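Long-range contacts in protein TASOR (Homo sapiens, PDB 6TL1), which serves as a component of the HUSH complex, which maintains transcriptional silencing at H3K9me3-rich loci by promoting recruitment of SETDB1 and MORC2: residues N35-C40 and S206-D211; L46-F51 and H198-A203; L116-L121 and R175-T180; K136-S141 and P155-H160. All coordinates share one frame; numbering follows the deposited sequence.

Overall arrangement
The chain is the pseudo-PARP domain of TASOR, and its last long strand, 199-209, takes part in two contacts. Contact 1 joins that strand to 34-42 far from the centre, by backbone bonds and arginine-hydroxyl pairs; contact 2, the buried one, lays helix 45-60 on its beginning and is mainly apolar. Contact 4, partly buried, sits at the edge of the smaller mixed sheet and mixes backbone bonds with a carboxylate and imidazoles. It touches contact 2 through a probable hydrogen bond from His198 NE2 to Glu158 O. Contact 3 is a surface meeting of loop and short helix, bridged by water; through Leu121 it touches Tyr209 and Phe207 of contact 1.

Contact 1: N35-C40 and S206-D211; sequences NYRRAC and SFTYKD
Asn35-Cys40 and Ser206-Asp211 meet as antiparallel neighbours in the five-stranded sheet, with a beta bulge in the register. Asn35 and Thr208 form a hydrogen-bonded pair, Asn35 N to Thr208 O at 3.1 Å and Thr208 N to Asn35 O at 3.0 Å. Beyond the non-hydrogen-bonded pair Tyr36-Phe207, Arg37 is the extra residue: Arg37 N reaches Ser206 O (3.1 Å), while Ser206 N is bonded to Arg38 O. The face carrying Asn35, Arg38, Ser206 and Thr208 is polar. Arg37 crosses Thr208 at about a right angle, and its NE lies 3.1 Å from Thr208 OG1, with a weak second bond from NH2. Arg38 NE donates to Ser206 OG at 3.2 Å, close to the guanidinium plane; that hydroxyl also bonds Asp128. On the other face, Tyr36 CD1 rests 3.8 Å from Phe207 CB, and Tyr36 packs on Val18, Leu21 and His22 of helix 12-22. Each hydroxyl thus ties an arginine back across the strands, and the Asp128 carboxylate beyond Ser206 probably offsets some of the positive charge gathered on this face.

Contact 2: L46-F51 and H198-A203; sequences LLEKEF and HVCPYA
Leu47, Phe51 and Cys200 carry a mainly apolar contact, made without hydrogen bonds between the two segments, that joins helix 45-60 to the start of strand 199-209. Sulphur contacts come first. SG of Cys200 stands anti to its own backbone N (chi1 -172°), which puts it 3.8 Å from Leu47 CB; Glu48 adds its CG at 4.1 Å from the same Cys200 SG. Aliphatic packing follows: Leu47 CD1 meets two atoms of the proline ring, 3.6 Å from Pro201 CD and 3.7 Å from Pro201 CG, the two side chains crossing at about a right angle. This is helix-on-sheet packing, the helix covering one face of the five-stranded sheet of the pseudo-PARP domain; the axes of 46-51 and 199-203 approach to 8.3 Å, with directions 133° apart. The aromatic contacts belong to Phe51, one turn on from Leu47. Its CG lies anti to the backbone N (chi1 -174°), and Phe51 CD2 comes to 3.6 Å from Cys200 CB. Farther along the ring, Phe51 CE2 approaches His198 O at 3.5 Å, while Val199 N lies at the ring edge. Lys133 of strand 126-134 touches both Phe51 and Cys200.

Contact 3: L116-L121 and R175-T180; sequences LQANPL and RAYELT. With GOL (glycerol), chain C.
Tyr177 lays one face of its ring against the peptide between Gln117 and Ala118 rather than against a side chain. Gln117 C and Ala118 N both stand 3.5 Å above the ring plane, offset toward its rim, and the peptide plane runs nearly parallel to the ring. CG stands anti to the backbone N (chi1 170°); Tyr177 CE1 lies 3.3 Å from Gln117 N. Ala118 CB adds a looser touch. The polar links are indirect. One water donates to Ala118 O at 2.7 Å and accepts from Tyr177 N at 3.1 Å; a second donates to Glu178 OE1 and, weakly, to Ala118 O. It also bonds O1 of a glycerol, probably from the crystallisation liquor. Arg175 holds that oxygen twice: its NH1 lies 2.9 Å and its N 3.0 Å from glycerol O1. Arg175 holds the N-cap position of helix 176-179; glycerol takes its N-H and water that of Tyr177, in the first turn, where N-H groups have no acceptor within the helix, as is usual at a helix N-terminus.

Contact 4: K136-S141 and P155-H160; sequences KGKIKS and PKHECH
Lys156 barely approaches Lys138, and the first real touch is His157 on the same lysine. The His157 ring is steadied by its ND1 bond to Pro155 O, 2.9 Å and in the ring plane; His157 CD2 packs 3.4 Å from Lys138 CG, the two side chains crossing obliquely. Ile139 O lies at the ring edge. Glu158 grips Lys138 twice: Glu158 N donates to Lys138 O (2.9 Å), and Lys138 N donates to Glu158 OE1 (2.9 Å), which it meets on the anti side of the carboxylate. The glutamate side chain bends at chi2 (57°), and Glu158 OE1 lies 3.6 Å from Gly137 CA, where Gly137, with positive phi, has no side chain. The second oxygen, OE2, forms a salt bridge with Arg63. Next, Cys159 turns SG toward Ile139 and Lys136, and Cys159 O accepts a bond from Lys140 N. Finally His160 lies side by side with Lys140, its CD2 3.7 Å from Lys140 CB, while its NE2 bonds Thr154 OG1. Lys140 and His160 make the parallel bridge that joins strand 139-142 to 159-162, the former being an outermost strand of the four-stranded mixed sheet within this pseudo-PARP chain.

Contact 1: N35-C40 and S206-D211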
loop_
_atom_site.group_PDB
_atom_site.type_symbol
_atom_site.label_atom_id
_atom_site.label_comp_id
_atom_site.label_asym_id
_atom_site.label_seq_id
_atom_site.Cartn_x
_atom_site.Cartn_y
_atom_site.Cartn_z
ATOM N N ASN A 35 5.375 -14.603 11.515
ATOM C CA ASN A 35 4.513 -14.793 12.668
ATOM C C ASN A 35 3.977 -13.418 13.041
ATOM O O ASN A 35 4.737 -12.526 13.442
ATOM C CB ASN A 35 5.268 -15.470 13.811
ATOM C CG ASN A 35 4.438 -15.591 15.078
ATOM O OD1 ASN A 35 3.213 -15.477 15.055
ATOM N ND2 ASN A 35 5.097 -15.910 16.177
ATOM N N TYR A 36 2.677 -13.233 12.861
ATOM C CA TYR A 36 2.027 -11.974 13.184
ATOM C C TYR A 36 1.566 -12.073 14.628
ATOM O O TYR A 36 0.620 -12.801 14.935
ATOM C CB TYR A 36 0.874 -11.707 12.229
ATOM C CG TYR A 36 1.340 -11.618 10.806
ATOM C CD1 TYR A 36 2.102 -10.543 10.366
ATOM C CD2 TYR A 36 1.044 -12.634 9.904
ATOM C CE1 TYR A 36 2.539 -10.475 9.052
ATOM C CE2 TYR A 36 1.472 -12.575 8.601
ATOM C CZ TYR A 36 2.224 -11.495 8.179
ATOM O OH TYR A 36 2.646 -11.439 6.877
ATOM N N ARG A 37 2.241 -11.354 15.515
ATOM C CA ARG A 37 2.052 -11.563 16.937
ATOM C C ARG A 37 1.166 -10.520 17.582
ATOM O O ARG A 37 0.678 -10.757 18.690
ATOM C CB ARG A 37 3.403 -11.590 17.649
ATOM C CG ARG A 37 4.414 -12.533 16.984
ATOM C CD ARG A 37 5.394 -13.057 18.003
ATOM N NE ARG A 37 6.526 -13.739 17.391
ATOM C CZ ARG A 37 7.461 -14.368 18.091
ATOM N NH1 ARG A 37 7.384 -14.373 19.414
ATOM N NH2 ARG A 37 8.475 -14.965 17.479
ATOM N N ARG A 38 0.950 -9.382 16.930
ATOM C CA ARG A 38 -0.046 -8.442 17.419
ATOM C C ARG A 38 -0.615 -7.688 16.232
ATOM O O ARG A 38 0.004 -7.605 15.167
ATOM C CB ARG A 38 0.510 -7.487 18.478
ATOM C CG ARG A 38 1.677 -6.640 18.068
ATOM C CD ARG A 38 2.097 -5.769 19.241
ATOM N NE ARG A 38 3.071 -4.755 18.855
ATOM C CZ ARG A 38 3.369 -3.692 19.594
ATOM N NH1 ARG A 38 2.762 -3.499 20.756
ATOM N NH2 ARG A 38 4.272 -2.820 19.167
ATOM N N ALA A 39 -1.822 -7.161 16.423
ATOM C CA ALA A 39 -2.565 -6.550 15.332
ATOM C C ALA A 39 -3.574 -5.567 15.908
ATOM O O ALA A 39 -4.181 -5.831 16.954
ATOM C CB ALA A 39 -3.270 -7.610 14.479
ATOM N N CYS A 40 -3.732 -4.429 15.233
ATOM C CA CYS A 40 -4.737 -3.434 15.584
ATOM C C CYS A 40 -5.521 -3.019 14.352
ATOM O O CYS A 40 -4.958 -2.904 13.262
ATOM C CB CYS A 40 -4.103 -2.165 16.174
ATOM S SG CYS A 40 -3.110 -2.391 17.637
ATOM N N SER A 206 2.346 -6.357 13.785
ATOM C CA SER A 206 3.760 -6.523 14.068
ATOM C C SER A 206 4.131 -7.964 13.735
ATOM O O SER A 206 3.373 -8.888 14.038
ATOM C CB SER A 206 4.067 -6.205 15.529
ATOM O OG SER A 206 3.944 -4.815 15.778
ATOM N N PHE A 207 5.279 -8.164 13.097
ATOM C CA PHE A 207 5.699 -9.502 12.709
ATOM C C PHE A 207 7.098 -9.801 13.230
ATOM O O PHE A 207 7.894 -8.905 13.511
ATOM C CB PHE A 207 5.684 -9.697 11.177
ATOM C CG PHE A 207 6.761 -8.924 10.437
ATOM C CD1 PHE A 207 8.051 -9.415 10.335
ATOM C CD2 PHE A 207 6.461 -7.730 9.807
ATOM C CE1 PHE A 207 9.033 -8.708 9.653
ATOM C CE2 PHE A 207 7.431 -7.025 9.118
ATOM C CZ PHE A 207 8.720 -7.515 9.042
ATOM N N THR A 208 7.398 -11.087 13.322
ATOM C CA THR A 208 8.777 -11.538 13.350
ATOM C C THR A 208 8.982 -12.434 12.141
ATOM O O THR A 208 8.035 -13.059 11.651
ATOM C CB THR A 208 9.143 -12.276 14.643
ATOM O OG1 THR A 208 8.221 -13.348 14.879
ATOM C CG2 THR A 208 9.110 -11.307 15.815
ATOM N N TYR A 209 10.202 -12.425 11.620
ATOM C CA TYR A 209 10.554 -13.153 10.410
ATOM C C TYR A 209 11.627 -14.199 10.717
ATOM O O TYR A 209 12.653 -13.880 11.328
ATOM C CB TYR A 209 11.008 -12.169 9.315
ATOM C CG TYR A 209 11.387 -12.825 8.006
ATOM C CD1 TYR A 209 10.417 -13.159 7.062
ATOM C CD2 TYR A 209 12.710 -13.085 7.700
ATOM C CE1 TYR A 209 10.769 -13.757 5.859
ATOM C CE2 TYR A 209 13.064 -13.680 6.506
ATOM C CZ TYR A 209 12.088 -14.013 5.594
ATOM O OH TYR A 209 12.446 -14.603 4.409
ATOM N N LYS A 210 11.371 -15.441 10.284
ATOM C CA LYS A 210 12.245 -16.621 10.314
ATOM C C LYS A 210 12.321 -17.152 8.885
ATOM O O LYS A 210 11.281 -17.506 8.321
ATOM C CB LYS A 210 11.643 -17.756 11.189
ATOM C CG LYS A 210 11.646 -17.798 12.760
ATOM C CD LYS A 210 13.083 -17.995 13.373
ATOM C CE LYS A 210 13.168 -18.267 14.943
ATOM N NZ LYS A 210 12.354 -17.284 15.780
ATOM N N ASP A 211 13.506 -17.228 8.276
ATOM C CA ASP A 211 13.520 -17.747 6.888
ATOM C C ASP A 211 13.355 -19.278 6.787
ATOM O O ASP A 211 13.290 -19.996 7.787
ATOM C CB ASP A 211 14.796 -17.355 6.135
ATOM C CG ASP A 211 16.051 -17.695 6.900
ATOM O OD1 ASP A 211 17.115 -17.874 6.270
ATOM O OD2 ASP A 211 15.965 -17.774 8.142
#

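Contact 2: L46-F51 and H198-A203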
loop_
_atom_site.group_PDB
_atom_site.type_symbol
_atom_site.label_atom_id
_atom_site.label_comp_id
_atom_site.label_asym_id
_atom_site.label_seq_id
_atom_site.Cartn_x
_atom_site.Cartn_y
_atom_site.Cartn_z
ATOM N N LEU A 46 -11.458 10.977 10.304
ATOM C CA LEU A 46 -11.164 11.998 9.296
ATOM C C LEU A 46 -10.700 11.366 7.988
ATOM O O LEU A 46 -11.165 11.750 6.908
ATOM C CB LEU A 46 -10.118 12.981 9.822
ATOM C CG LEU A 46 -10.581 13.822 11.009
ATOM C CD1 LEU A 46 -9.522 14.842 11.419
ATOM C CD2 LEU A 46 -11.891 14.511 10.654
ATOM N N LEU A 47 -9.778 10.388 8.061
ATOM C CA LEU A 47 -9.304 9.729 6.843
ATOM C C LEU A 47 -10.400 8.890 6.205
ATOM O O LEU A 47 -10.486 8.803 4.975
ATOM C CB LEU A 47 -8.076 8.855 7.138
ATOM C CG LEU A 47 -6.834 9.658 7.520
ATOM C CD1 LEU A 47 -5.656 8.765 7.798
ATOM C CD2 LEU A 47 -6.505 10.640 6.392
ATOM N N GLU A 48 -11.252 8.265 7.023
ATOM C CA GLU A 48 -12.309 7.439 6.452
ATOM C C GLU A 48 -13.360 8.311 5.777
ATOM O O GLU A 48 -13.903 7.938 4.730
ATOM C CB GLU A 48 -12.936 6.561 7.535
ATOM C CG GLU A 48 -11.956 5.550 8.144
ATOM C CD GLU A 48 -12.532 4.809 9.350
ATOM O OE1 GLU A 48 -12.233 3.606 9.523
ATOM O OE2 GLU A 48 -13.288 5.431 10.129
ATOM N N LYS A 49 -13.639 9.490 6.349
ATOM C CA LYS A 49 -14.530 10.436 5.682
ATOM C C LYS A 49 -14.017 10.790 4.301
ATOM O O LYS A 49 -14.792 10.794 3.338
ATOM C CB LYS A 49 -14.698 11.729 6.498
ATOM C CG LYS A 49 -15.466 11.582 7.777
ATOM C CD LYS A 49 -15.985 12.916 8.318
ATOM C CE LYS A 49 -15.428 13.182 9.707
ATOM N NZ LYS A 49 -16.318 13.992 10.591
ATOM N N GLU A 50 -12.718 11.064 4.178
ATOM C CA GLU A 50 -12.216 11.547 2.904
ATOM C C GLU A 50 -12.080 10.411 1.900
ATOM O O GLU A 50 -12.281 10.628 0.702
ATOM C CB GLU A 50 -10.893 12.273 3.110
ATOM C CG GLU A 50 -11.048 13.451 4.054
ATOM C CD GLU A 50 -9.976 14.514 3.912
ATOM O OE1 GLU A 50 -8.805 14.179 3.639
ATOM O OE2 GLU A 50 -10.304 15.698 4.153
ATOM N N PHE A 51 -11.817 9.187 2.376
ATOM C CA PHE A 51 -11.850 8.017 1.503
ATOM C C PHE A 51 -13.252 7.825 0.940
ATOM O O PHE A 51 -13.441 7.661 -0.274
ATOM C CB PHE A 51 -11.385 6.779 2.290
ATOM C CG PHE A 51 -11.236 5.525 1.465
ATOM C CD1 PHE A 51 -12.315 4.676 1.270
ATOM C CD2 PHE A 51 -9.998 5.165 0.929
ATOM C CE1 PHE A 51 -12.177 3.513 0.526
ATOM C CE2 PHE A 51 -9.859 4.002 0.184
ATOM C CZ PHE A 51 -10.945 3.177 -0.010
ATOM N N HIS A 198 -7.672 8.344 -1.716
ATOM C CA HIS A 198 -8.104 6.978 -1.988
ATOM C C HIS A 198 -7.126 5.942 -1.429
ATOM O O HIS A 198 -7.136 4.784 -1.852
ATOM C CB HIS A 198 -8.363 6.778 -3.492
ATOM C CG HIS A 198 -7.272 7.268 -4.395
ATOM N ND1 HIS A 198 -6.743 8.540 -4.320
ATOM C CD2 HIS A 198 -6.652 6.668 -5.444
ATOM C CE1 HIS A 198 -5.820 8.690 -5.254
ATOM N NE2 HIS A 198 -5.740 7.567 -5.946
ATOM N N VAL A 199 -6.321 6.347 -0.456
ATOM C CA VAL A 199 -5.463 5.502 0.357
ATOM C C VAL A 199 -5.800 5.794 1.812
ATOM O O VAL A 199 -5.784 6.957 2.229
ATOM C CB VAL A 199 -3.977 5.790 0.084
ATOM C CG1 VAL A 199 -3.112 5.095 1.100
ATOM C CG2 VAL A 199 -3.613 5.385 -1.364
ATOM N N CYS A 200 -6.136 4.749 2.577
ATOM C CA CYS A 200 -6.567 4.943 3.963
ATOM C C CYS A 200 -6.034 3.829 4.859
ATOM O O CYS A 200 -6.241 2.643 4.553
ATOM C CB CYS A 200 -8.097 4.996 4.040
ATOM S SG CYS A 200 -8.735 5.443 5.663
ATOM N N PRO A 201 -5.350 4.155 5.953
ATOM C CA PRO A 201 -4.880 3.105 6.869
ATOM C C PRO A 201 -6.049 2.341 7.480
ATOM O O PRO A 201 -7.045 2.927 7.917
ATOM C CB PRO A 201 -4.091 3.877 7.928
ATOM C CG PRO A 201 -4.666 5.238 7.900
ATOM C CD PRO A 201 -5.068 5.503 6.472
ATOM N N TYR A 202 -5.924 1.019 7.482
ATOM C CA TYR A 202 -6.959 0.083 7.900
ATOM C C TYR A 202 -6.547 -0.791 9.077
ATOM O O TYR A 202 -7.354 -1.014 9.986
ATOM C CB TYR A 202 -7.332 -0.802 6.690
ATOM C CG TYR A 202 -8.307 -1.910 6.990
ATOM C CD1 TYR A 202 -9.674 -1.655 7.041
ATOM C CD2 TYR A 202 -7.867 -3.220 7.191
ATOM C CE1 TYR A 202 -10.576 -2.664 7.316
ATOM C CE2 TYR A 202 -8.761 -4.231 7.474
ATOM C CZ TYR A 202 -10.107 -3.957 7.522
ATOM O OH TYR A 202 -11.002 -4.973 7.793
ATOM N N ALA A 203 -5.303 -1.275 9.102
ATOM C CA ALA A 203 -4.853 -2.138 10.186
ATOM C C ALA A 203 -3.340 -2.055 10.293
ATOM O O ALA A 203 -2.654 -1.661 9.349
ATOM C CB ALA A 203 -5.289 -3.597 9.965
#

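Contact 3: L116-L121 and R175-T180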
loop_
_atom_site.group_PDB
_atom_site.type_symbol
_atom_site.label_atom_id
_atom_site.label_comp_id
_atom_site.label_asym_id
_atom_site.label_seq_id
_atom_site.Cartn_x
_atom_site.Cartn_y
_atom_site.Cartn_z
ATOM N N LEU A 116 8.371 -6.257 1.177
ATOM C CA LEU A 116 8.243 -4.974 1.856
ATOM C C LEU A 116 9.500 -4.111 1.823
ATOM O O LEU A 116 9.501 -3.026 2.414
ATOM C CB LEU A 116 7.833 -5.211 3.313
ATOM C CG LEU A 116 6.603 -6.098 3.474
ATOM C CD1 LEU A 116 6.504 -6.622 4.908
ATOM C CD2 LEU A 116 5.355 -5.337 3.064
ATOM N N GLN A 117 10.551 -4.542 1.138
ATOM C CA GLN A 117 11.815 -3.813 1.080
ATOM C C GLN A 117 12.632 -4.429 -0.045
ATOM O O GLN A 117 12.327 -5.529 -0.515
ATOM C CB GLN A 117 12.562 -3.854 2.425
ATOM C CG GLN A 117 13.386 -5.102 2.628
ATOM C CD GLN A 117 14.070 -5.190 3.986
ATOM O OE1 GLN A 117 13.897 -4.333 4.848
ATOM N NE2 GLN A 117 14.889 -6.223 4.160
ATOM N N ALA A 118 13.660 -3.697 -0.487
ATOM C CA ALA A 118 14.367 -4.074 -1.705
ATOM C C ALA A 118 15.110 -5.392 -1.543
ATOM O O ALA A 118 15.078 -6.244 -2.437
ATOM C CB ALA A 118 15.336 -2.964 -2.111
ATOM N N ASN A 119 15.762 -5.591 -0.415
ATOM C CA ASN A 119 16.539 -6.790 -0.163
ATOM C C ASN A 119 15.766 -7.752 0.728
ATOM O O ASN A 119 14.769 -7.381 1.350
ATOM C CB ASN A 119 17.882 -6.397 0.458
ATOM C CG ASN A 119 18.668 -5.452 -0.441
ATOM O OD1 ASN A 119 18.493 -5.455 -1.664
ATOM N ND2 ASN A 119 19.512 -4.625 0.158
ATOM N N PRO A 120 16.194 -9.012 0.806
ATOM C CA PRO A 120 15.472 -9.977 1.644
ATOM C C PRO A 120 15.585 -9.627 3.116
ATOM O O PRO A 120 16.596 -9.089 3.576
ATOM C CB PRO A 120 16.184 -11.306 1.346
ATOM C CG PRO A 120 16.767 -11.122 -0.018
ATOM C CD PRO A 120 17.196 -9.676 -0.049
ATOM N N LEU A 121 14.541 -9.971 3.865
ATOM C CA LEU A 121 14.579 -9.781 5.308
ATOM C C LEU A 121 15.559 -10.758 5.948
ATOM O O LEU A 121 15.729 -11.892 5.492
ATOM C CB LEU A 121 13.192 -9.981 5.917
ATOM C CG LEU A 121 12.099 -9.037 5.442
ATOM C CD1 LEU A 121 10.734 -9.502 5.917
ATOM C CD2 LEU A 121 12.397 -7.642 5.954
ATOM N N ARG A 175 14.755 -6.419 -8.875
ATOM C CA ARG A 175 13.897 -5.258 -8.628
ATOM C C ARG A 175 12.438 -5.651 -8.434
ATOM O O ARG A 175 11.534 -4.872 -8.739
ATOM C CB ARG A 175 14.024 -4.231 -9.754
ATOM C CG ARG A 175 15.415 -3.646 -9.887
ATOM C CD ARG A 175 15.713 -2.589 -8.819
ATOM N NE ARG A 175 16.887 -1.799 -9.193
ATOM C CZ ARG A 175 18.139 -2.129 -8.898
ATOM N NH1 ARG A 175 18.391 -3.235 -8.207
ATOM N NH2 ARG A 175 19.138 -1.351 -9.293
ATOM N N ALA A 176 12.209 -6.863 -7.920
ATOM C CA ALA A 176 10.852 -7.323 -7.648
ATOM C C ALA A 176 10.112 -6.348 -6.739
ATOM O O ALA A 176 8.926 -6.077 -6.937
ATOM C CB ALA A 176 10.897 -8.724 -7.023
ATOM N N TYR A 177 10.806 -5.810 -5.741
ATOM C CA TYR A 177 10.183 -4.896 -4.799
ATOM C C TYR A 177 9.660 -3.639 -5.496
ATOM O O TYR A 177 8.498 -3.261 -5.320
ATOM C CB TYR A 177 11.186 -4.556 -3.703
ATOM C CG TYR A 177 10.739 -3.435 -2.816
ATOM C CD1 TYR A 177 9.650 -3.591 -1.981
ATOM C CD2 TYR A 177 11.408 -2.214 -2.814
ATOM C CE1 TYR A 177 9.234 -2.566 -1.163
ATOM C CE2 TYR A 177 10.996 -1.179 -1.997
ATOM C CZ TYR A 177 9.906 -1.365 -1.172
ATOM O OH TYR A 177 9.471 -0.350 -0.350
ATOM N N GLU A 178 10.513 -2.969 -6.284
ATOM C CA GLU A 178 10.103 -1.745 -6.973
ATOM C C GLU A 178 9.099 -2.012 -8.090
ATOM O O GLU A 178 8.244 -1.159 -8.368
ATOM C CB GLU A 178 11.333 -1.012 -7.516
ATOM C CG GLU A 178 12.253 -0.523 -6.413
ATOM C CD GLU A 178 13.315 -1.558 -6.016
ATOM O OE1 GLU A 178 13.086 -2.773 -6.216
ATOM O OE2 GLU A 178 14.355 -1.151 -5.454
ATOM N N LEU A 179 9.195 -3.159 -8.766
ATOM C CA LEU A 179 8.278 -3.412 -9.870
ATOM C C LEU A 179 6.886 -3.839 -9.410
ATOM O O LEU A 179 5.960 -3.836 -10.229
ATOM C CB LEU A 179 8.856 -4.482 -10.802
ATOM C CG LEU A 179 10.062 -4.092 -11.664
ATOM C CD1 LEU A 179 10.720 -5.346 -12.247
ATOM C CD2 LEU A 179 9.644 -3.133 -12.791
ATOM N N THR A 180 6.705 -4.211 -8.138
ATOM C CA THR A 180 5.403 -4.624 -7.624
ATOM C C THR A 180 4.795 -3.566 -6.706
ATOM O O THR A 180 4.134 -3.895 -5.717
ATOM C CB THR A 180 5.496 -5.967 -6.902
ATOM O OG1 THR A 180 6.417 -5.855 -5.816
ATOM C CG2 THR A 180 5.969 -7.069 -7.873
HETATM C C1 GOL C . 17.849 -5.968 -6.485
HETATM O O1 GOL C . 16.754 -5.246 -6.995
HETATM C C2 GOL C . 17.348 -7.292 -5.931
HETATM O O2 GOL C . 18.121 -8.336 -6.476
HETATM C C3 GOL C . 17.470 -7.289 -4.411
HETATM O O3 GOL C . 16.905 -8.470 -3.884
HETATM O O HOH W 1 13.514 -6.676 -4.590
HETATM O O HOH W 2 14.957 -4.400 -5.326
#

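Contact 4: K136-S141 and P155-H160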
loop_
_atom_site.group_PDB
_atom_site.type_symbol
_atom_site.label_atom_id
_atom_site.label_comp_id
_atom_site.label_asym_id
_atom_site.label_seq_id
_atom_site.Cartn_x
_atom_site.Cartn_y
_atom_site.Cartn_z
ATOM N N LYS A 136 -7.804 1.292 -6.454
ATOM C CA LYS A 136 -6.918 1.474 -7.582
ATOM C C LYS A 136 -7.605 2.260 -8.683
ATOM O O LYS A 136 -6.925 2.901 -9.485
ATOM C CB LYS A 136 -6.415 0.127 -8.113
ATOM C CG LYS A 136 -5.671 -0.717 -7.093
ATOM C CD LYS A 136 -4.830 -1.779 -7.793
ATOM C CE LYS A 136 -5.598 -3.055 -8.076
ATOM N NZ LYS A 136 -6.116 -3.693 -6.835
ATOM N N GLY A 137 -8.936 2.237 -8.718
ATOM C CA GLY A 137 -9.676 3.019 -9.694
ATOM C C GLY A 137 -9.266 2.668 -11.111
ATOM O O GLY A 137 -9.032 1.498 -11.455
ATOM N N LYS A 138 -9.182 3.695 -11.954
ATOM C CA LYS A 138 -8.701 3.531 -13.319
ATOM C C LYS A 138 -7.182 3.572 -13.274
ATOM O O LYS A 138 -6.579 4.585 -12.891
ATOM C CB LYS A 138 -9.277 4.595 -14.251
ATOM C CG LYS A 138 -8.580 4.659 -15.602
ATOM C CD LYS A 138 -9.426 5.360 -16.662
ATOM C CE LYS A 138 -10.432 4.389 -17.303
ATOM N NZ LYS A 138 -9.818 3.519 -18.364
ATOM N N ILE A 139 -6.574 2.471 -13.636
ATOM C CA ILE A 139 -5.143 2.256 -13.488
ATOM C C ILE A 139 -4.437 2.730 -14.745
ATOM O O ILE A 139 -4.935 2.534 -15.855
ATOM C CB ILE A 139 -4.856 0.765 -13.225
ATOM C CG1 ILE A 139 -5.582 0.305 -11.959
ATOM C CG2 ILE A 139 -3.365 0.523 -13.105
ATOM C CD1 ILE A 139 -5.582 -1.203 -11.751
ATOM N N LYS A 140 -3.286 3.375 -14.572
ATOM C CA LYS A 140 -2.399 3.703 -15.675
ATOM C C LYS A 140 -1.204 2.765 -15.558
ATOM O O LYS A 140 -0.478 2.803 -14.558
ATOM C CB LYS A 140 -1.962 5.172 -15.624
ATOM C CG LYS A 140 -0.903 5.575 -16.634
ATOM C CD LYS A 140 -1.379 5.422 -18.078
ATOM C CE LYS A 140 -0.357 6.034 -19.036
ATOM N NZ LYS A 140 -0.819 5.993 -20.447
ATOM N N SER A 141 -1.034 1.897 -16.552
ATOM C CA SER A 141 0.090 0.968 -16.599
ATOM C C SER A 141 1.236 1.593 -17.381
ATOM O O SER A 141 1.043 2.044 -18.514
ATOM C CB SER A 141 -0.331 -0.343 -17.260
ATOM O OG SER A 141 -1.206 -1.074 -16.426
ATOM N N PRO A 155 -3.067 12.424 -15.257
ATOM C CA PRO A 155 -4.352 12.983 -14.856
ATOM C C PRO A 155 -5.490 12.018 -15.166
ATOM O O PRO A 155 -5.414 11.224 -16.109
ATOM C CB PRO A 155 -4.474 14.269 -15.670
ATOM C CG PRO A 155 -3.028 14.641 -15.976
ATOM C CD PRO A 155 -2.370 13.307 -16.229
ATOM N N LYS A 156 -6.524 12.067 -14.327
ATOM C CA LYS A 156 -7.767 11.319 -14.512
ATOM C C LYS A 156 -7.571 9.814 -14.346
ATOM O O LYS A 156 -8.398 9.027 -14.798
ATOM C CB LYS A 156 -8.392 11.625 -15.878
ATOM C CG LYS A 156 -8.752 13.092 -16.063
ATOM C CD LYS A 156 -9.548 13.648 -14.908
ATOM C CE LYS A 156 -9.916 15.104 -15.145
ATOM N NZ LYS A 156 -10.682 15.639 -13.980
ATOM N N HIS A 157 -6.468 9.405 -13.735
ATOM C CA HIS A 157 -6.215 8.034 -13.330
ATOM C C HIS A 157 -5.904 8.053 -11.845
ATOM O O HIS A 157 -5.463 9.073 -11.311
ATOM C CB HIS A 157 -5.053 7.395 -14.123
ATOM C CG HIS A 157 -5.337 7.245 -15.591
ATOM N ND1 HIS A 157 -5.387 8.319 -16.453
ATOM C CD2 HIS A 157 -5.602 6.148 -16.343
ATOM C CE1 HIS A 157 -5.664 7.892 -17.674
ATOM N NE2 HIS A 157 -5.800 6.578 -17.634
ATOM N N GLU A 158 -6.162 6.938 -11.166
ATOM C CA GLU A 158 -5.973 6.947 -9.721
ATOM C C GLU A 158 -4.586 6.522 -9.280
ATOM O O GLU A 158 -4.158 6.920 -8.188
ATOM C CB GLU A 158 -7.025 6.066 -9.038
ATOM C CG GLU A 158 -8.383 6.762 -8.865
ATOM C CD GLU A 158 -8.977 7.264 -10.176
ATOM O OE1 GLU A 158 -9.509 6.419 -10.932
ATOM O OE2 GLU A 158 -8.871 8.475 -10.467
ATOM N N CYS A 159 -3.865 5.732 -10.081
ATOM C CA CYS A 159 -2.556 5.260 -9.649
ATOM C C CYS A 159 -1.763 4.826 -10.875
ATOM O O CYS A 159 -2.312 4.652 -11.964
ATOM C CB CYS A 159 -2.626 4.094 -8.655
ATOM S SG CYS A 159 -3.400 2.597 -9.350
ATOM N N HIS A 160 -0.456 4.694 -10.692
ATOM C CA HIS A 160 0.396 4.002 -11.650
ATOM C C HIS A 160 0.732 2.617 -11.125
ATOM O O HIS A 160 0.873 2.423 -9.915
ATOM C CB HIS A 160 1.699 4.766 -11.880
ATOM C CG HIS A 160 1.528 6.066 -12.608
ATOM N ND1 HIS A 160 2.579 6.929 -12.841
ATOM C CD2 HIS A 160 0.437 6.646 -13.162
ATOM C CE1 HIS A 160 2.146 7.978 -13.519
ATOM N NE2 HIS A 160 0.846 7.835 -13.720
#